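Local coordinates for protein putative esterase (Bacteroides intestinalis DSM 17393, PDB 5VOL) that hydrolyses ferulic acid esters, probably those carried by arabinoxylan, as a member of carbohydrate esterase family 1, at residues Arg26-Val30 / Asn57-Ala61; Ala164-Ile168 / Val190-Val196. All coordinates share one frame. Residue numbers count along the deposited sequence, not the author numbering.

Interaction 1: residues Arg26-Val30 / Asn57-Ala61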
loop_
_atom_site.group_PDB
_atom_site.type_symbol
_atom_site.label_atom_id
_atom_site.label_comp_id
_atom_site.label_asym_id
_atom_site.label_seq_id
_atom_site.Cartn_x
_atom_site.Cartn_y
_atom_site.Cartn_z
ATOM N N ARG C 26 -7.468 34.921 -16.417
ATOM C CA ARG C 26 -6.996 33.570 -16.157
ATOM C C ARG C 26 -7.620 33.058 -14.867
ATOM O O ARG C 26 -7.363 33.592 -13.782
ATOM C CB ARG C 26 -5.468 33.538 -16.078
ATOM C CG ARG C 26 -4.763 33.624 -17.433
ATOM C CD ARG C 26 -4.917 32.329 -18.222
ATOM N NE ARG C 26 -6.014 32.372 -19.184
ATOM C CZ ARG C 26 -6.382 31.348 -19.947
ATOM N NH1 ARG C 26 -5.763 30.172 -19.835
ATOM N NH2 ARG C 26 -7.379 31.491 -20.816
ATOM N N ALA C 27 -8.470 32.047 -14.989
ATOM C CA ALA C 27 -9.066 31.436 -13.816
ATOM C C ALA C 27 -8.032 30.565 -13.098
ATOM O O ALA C 27 -7.078 30.069 -13.699
ATOM C CB ALA C 27 -10.288 30.609 -14.195
ATOM N N TYR C 28 -8.236 30.380 -11.806
ATOM C CA TYR C 28 -7.400 29.474 -11.033
ATOM C C TYR C 28 -8.221 28.910 -9.889
ATOM O O TYR C 28 -9.240 29.483 -9.505
ATOM C CB TYR C 28 -6.157 30.192 -10.506
ATOM C CG TYR C 28 -6.472 31.271 -9.489
ATOM C CD1 TYR C 28 -6.681 32.586 -9.883
ATOM C CD2 TYR C 28 -6.541 30.979 -8.129
ATOM C CE1 TYR C 28 -6.969 33.577 -8.963
ATOM C CE2 TYR C 28 -6.823 31.963 -7.204
ATOM C CZ TYR C 28 -7.034 33.260 -7.625
ATOM O OH TYR C 28 -7.316 34.239 -6.699
ATOM N N THR C 29 -7.773 27.777 -9.356
ATOM C CA THR C 29 -8.450 27.125 -8.246
ATOM C C THR C 29 -7.408 26.867 -7.170
ATOM O O THR C 29 -6.344 26.323 -7.447
ATOM C CB THR C 29 -9.116 25.796 -8.681
ATOM O OG1 THR C 29 -10.037 26.046 -9.748
ATOM C CG2 THR C 29 -9.857 25.137 -7.519
ATOM N N VAL C 30 -7.694 27.277 -5.947
ATOM C CA VAL C 30 -6.688 27.172 -4.901
ATOM C C VAL C 30 -7.263 26.426 -3.705
ATOM O O VAL C 30 -8.439 26.598 -3.364
ATOM C CB VAL C 30 -6.183 28.573 -4.467
ATOM C CG1 VAL C 30 -7.344 29.457 -4.045
ATOM C CG2 VAL C 30 -5.168 28.459 -3.339
ATOM N N ASN C 57 -8.673 24.539 -14.849
ATOM C CA ASN C 57 -8.186 24.643 -13.467
ATOM C C ASN C 57 -8.929 23.840 -12.389
ATOM O O ASN C 57 -8.307 23.446 -11.411
ATOM C CB ASN C 57 -8.157 26.124 -13.042
ATOM C CG ASN C 57 -9.452 26.846 -13.357
ATOM O OD1 ASN C 57 -9.768 27.094 -14.527
ATOM N ND2 ASN C 57 -10.219 27.181 -12.320
ATOM N N PRO C 58 -10.249 23.602 -12.541
ATOM C CA PRO C 58 -10.970 22.976 -11.423
ATOM C C PRO C 58 -10.805 21.459 -11.294
ATOM O O PRO C 58 -11.339 20.895 -10.340
ATOM C CB PRO C 58 -12.445 23.285 -11.724
ATOM C CG PRO C 58 -12.431 24.294 -12.875
ATOM C CD PRO C 58 -11.166 24.006 -13.618
ATOM N N VAL C 59 -10.105 20.813 -12.220
ATOM C CA VAL C 59 -10.128 19.357 -12.277
ATOM C C VAL C 59 -9.431 18.703 -11.061
ATOM O O VAL C 59 -9.893 17.675 -10.570
ATOM C CB VAL C 59 -9.492 18.837 -13.586
ATOM C CG1 VAL C 59 -8.003 19.105 -13.625
ATOM C CG2 VAL C 59 -9.783 17.355 -13.763
ATOM N N TRP C 60 -8.346 19.296 -10.568
ATOM C CA TRP C 60 -7.627 18.726 -9.426
ATOM C C TRP C 60 -8.505 18.722 -8.170
ATOM O O TRP C 60 -8.454 17.782 -7.378
ATOM C CB TRP C 60 -6.308 19.476 -9.180
ATOM C CG TRP C 60 -5.142 18.834 -9.892
ATOM C CD1 TRP C 60 -4.432 19.344 -10.936
ATOM C CD2 TRP C 60 -4.587 17.531 -9.627
ATOM N NE1 TRP C 60 -3.456 18.453 -11.327
ATOM C CE2 TRP C 60 -3.537 17.330 -10.541
ATOM C CE3 TRP C 60 -4.886 16.517 -8.704
ATOM C CZ2 TRP C 60 -2.772 16.161 -10.554
ATOM C CZ3 TRP C 60 -4.123 15.354 -8.714
ATOM C CH2 TRP C 60 -3.080 15.186 -9.633
ATOM N N ALA C 61 -9.335 19.745 -7.994
ATOM C CA ALA C 61 -10.265 19.749 -6.876
ATOM C C ALA C 61 -11.464 18.827 -7.127
ATOM O O ALA C 61 -11.883 18.093 -6.239
ATOM C CB ALA C 61 -10.744 21.170 -6.577
#
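The carboxamide of N57 lies against the strand backbone at Y28, its ND2 3.6 Å from the carbonyl carbon C of Y28, and reaches A27 and T29, the neighbours of that residue. The setting is an alpha/beta-hydrolase fold: strand 24-32 runs beside the edge strand 11-19 in the central sheet, while 57-61 leads from the loop that follows strand 46-50 into the short helix 59-62. The contact illustrates how an alternating strand serves two layers at once. A27 and T29 direct their CB atoms toward the loop, whereas those of Y28 and V30 point away; Y28 packs on I120 of helix 108-123, and its hydroxyl is hydrogen-bonded to those of Y124 and Y119.

On the loop side, the amide of N57 works with both of its ends. N57 ND2 donates a well-directed hydrogen bond to T29 OG1 (2.8 Å, 154°), and N57 OD1 lies 3.6 Å from A27 CB. Polar side chain thus meets strand without any backbone pairing between the segments. T29 OG1 is also hydrogen-bonded to the hydroxyl of T14 on the edge strand, so the loop is linked to two adjacent strands through one oxygen. Farther along, W60 swings its indole away from the strand, its NE1 donating a hydrogen bond to the backbone oxygen of L50 and its ring meeting W254 edge-to-face. A61 faces the sheet, touching V12, and its CB approaches T29 CG2 at 4.2 Å, while T29 OG1 lies 3.6 Å from P58 CA.

Interaction 2: residues Ala164-Ile168 / Val190-Val196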
loop_
_atom_site.group_PDB
_atom_site.type_symbol
_atom_site.label_atom_id
_atom_site.label_comp_id
_atom_site.label_asym_id
_atom_site.label_seq_id
_atom_site.Cartn_x
_atom_site.Cartn_y
_atom_site.Cartn_z
ATOM N N ALA C 164 3.980 12.073 -17.238
ATOM C CA ALA C 164 4.353 13.392 -17.751
ATOM C C ALA C 164 4.595 13.402 -19.251
ATOM O O ALA C 164 5.088 12.435 -19.812
ATOM C CB ALA C 164 5.592 13.906 -17.030
ATOM N N LEU C 165 4.245 14.512 -19.890
ATOM C CA LEU C 165 4.601 14.722 -21.292
ATOM C C LEU C 165 6.040 15.234 -21.353
ATOM O O LEU C 165 6.273 16.426 -21.535
ATOM C CB LEU C 165 3.644 15.709 -21.950
ATOM C CG LEU C 165 3.791 15.994 -23.447
ATOM C CD1 LEU C 165 3.403 14.759 -24.269
ATOM C CD2 LEU C 165 2.935 17.206 -23.836
ATOM N N MET C 166 6.995 14.330 -21.143
ATOM C CA MET C 166 8.410 14.692 -21.073
ATOM C C MET C 166 8.911 15.114 -22.453
ATOM O O MET C 166 9.832 15.911 -22.580
ATOM C CB MET C 166 9.236 13.518 -20.554
ATOM C CG MET C 166 8.958 13.149 -19.090
ATOM S SD MET C 166 9.106 14.562 -17.970
ATOM C CE MET C 166 9.264 13.708 -16.373
ATOM N N SER C 167 8.312 14.515 -23.473
ATOM C CA SER C 167 8.540 14.878 -24.870
ATOM C C SER C 167 7.415 14.246 -25.665
ATOM O O SER C 167 6.654 13.451 -25.119
ATOM C CB SER C 167 9.906 14.394 -25.373
ATOM O OG SER C 167 10.018 12.978 -25.318
ATOM N N ILE C 168 7.307 14.581 -26.950
ATOM C CA ILE C 168 6.283 13.972 -27.799
ATOM C C ILE C 168 6.526 12.486 -27.965
ATOM O O ILE C 168 7.619 12.085 -28.355
ATOM C CB ILE C 168 6.238 14.619 -29.202
ATOM C CG1 ILE C 168 6.089 16.137 -29.080
ATOM C CG2 ILE C 168 5.118 14.009 -30.029
ATOM C CD1 ILE C 168 4.773 16.575 -28.472
ATOM N N VAL C 190 6.601 21.879 -27.124
ATOM C CA VAL C 190 6.937 20.705 -26.319
ATOM C C VAL C 190 8.227 20.087 -26.827
ATOM O O VAL C 190 9.091 19.689 -26.048
ATOM C CB VAL C 190 5.801 19.678 -26.341
ATOM C CG1 VAL C 190 6.249 18.336 -25.731
ATOM C CG2 VAL C 190 4.614 20.232 -25.583
ATOM N N ILE C 191 8.373 20.049 -28.145
ATOM C CA ILE C 191 9.584 19.525 -28.758
ATOM C C ILE C 191 10.805 20.375 -28.430
ATOM O O ILE C 191 11.860 19.844 -28.071
ATOM C CB ILE C 191 9.430 19.423 -30.283
ATOM C CG1 ILE C 191 8.348 18.401 -30.626
ATOM C CG2 ILE C 191 10.756 19.041 -30.926
ATOM C CD1 ILE C 191 7.882 18.449 -32.072
ATOM N N GLU C 192 10.665 21.695 -28.551
ATOM C CA GLU C 192 11.780 22.597 -28.296
ATOM C C GLU C 192 12.182 22.543 -26.830
ATOM O O GLU C 192 13.343 22.762 -26.485
ATOM C CB GLU C 192 11.429 24.037 -28.691
ATOM C CG GLU C 192 11.018 24.193 -30.170
ATOM C CD GLU C 192 10.478 25.589 -30.510
ATOM O OE1 GLU C 192 10.416 26.460 -29.609
ATOM O OE2 GLU C 192 10.112 25.811 -31.687
ATOM N N ASN C 193 11.219 22.250 -25.964
ATOM C CA ASN C 193 11.507 22.250 -24.533
ATOM C C ASN C 193 11.514 20.839 -23.939
ATOM O O ASN C 193 11.170 20.647 -22.767
ATOM C CB ASN C 193 10.504 23.145 -23.802
ATOM C CG ASN C 193 10.751 24.621 -24.068
ATOM O OD1 ASN C 193 9.997 25.281 -24.799
ATOM N ND2 ASN C 193 11.811 25.142 -23.494
ATOM N N SER C 194 11.904 19.866 -24.760
ATOM C CA SER C 194 11.961 18.470 -24.351
ATOM C C SER C 194 12.651 18.326 -22.996
ATOM O O SER C 194 13.746 18.852 -22.787
ATOM C CB SER C 194 12.688 17.627 -25.396
ATOM O OG SER C 194 12.884 16.297 -24.931
ATOM N N CYS C 195 11.979 17.645 -22.076
ATOM C CA CYS C 195 12.523 17.435 -20.741
ATOM C C CYS C 195 13.666 16.451 -20.831
ATOM O O CYS C 195 14.642 16.556 -20.100
ATOM C CB CYS C 195 11.435 16.929 -19.784
ATOM S SG CYS C 195 10.148 18.162 -19.455
ATOM N N VAL C 196 13.527 15.491 -21.735
ATOM C CA VAL C 196 14.555 14.495 -21.972
ATOM C C VAL C 196 15.805 15.141 -22.548
ATOM O O VAL C 196 16.894 14.986 -21.994
ATOM C CB VAL C 196 14.053 13.398 -22.912
ATOM C CG1 VAL C 196 15.161 12.389 -23.188
ATOM C CG2 VAL C 196 12.818 12.702 -22.303
#
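V190 is one of two large bumps in this contact, and the hollow that takes it is formed by the bent chain 164-168, a loop following strand 158-162 of the alpha/beta-hydrolase sheet. The chain bends at L165, the centre of an inverse gamma turn, and L165 and I168 both line the face that V190 meets: L165 CD2 meets V190 CG2 at 3.9 Å, I168 CD1 lies 3.6 Å from V190 CG1, and V190 CG1 also lies 4.2 Å from S167 CA. I191 widens the patch outward, its CG1 3.6 Å from I168 CG1; near I168 an isopropanol molecule is bound, probably from the crystallisation liquor.

Past V190, the helix 182-192 ends and the chain turns into helix 195-200, with S194 as N-cap: its OG accepts from the backbone N of K197. S167 fits against this joint, its CB 3.6 Å from S194 OG. M166, the other large bump, is the loop's own knob; its side chain enters a cleft lined by C195, V196, T146 of helix 140-151 and F232 of helix 226-238, with M166 SD 3.8 Å from C195 CB. The backbone of L165 is hydrogen-bonded to that of S139, the probable nucleophile on its elbow. A residue in a helix's first turn has no preceding helical carbonyl to bond, and here the loop supplies one: C195 N donates to M166 O at 2.8 Å.

From the N terminus, the chain lays down the edge strand 11-19 and strand 24-32, then passes through strand 46-50 before 57-61 returns to strand 24-32; interaction 1 closes this loop of 26 intervening residues. Strands 83-87 and 133-138 and helices 108-123 and 140-151 follow before interaction 2 opens after strand 158-162, to be closed 21 residues later where helix 182-192 gives way to helix 195-200. The two loops therefore stand in series, neither nesting nor crossing. The two contacts lie on opposite sides of the chain's centre, with their centres about 24 Å apart: one ties the sheet's N-terminal side to a crossover loop, the other a strand exit to a helical junction.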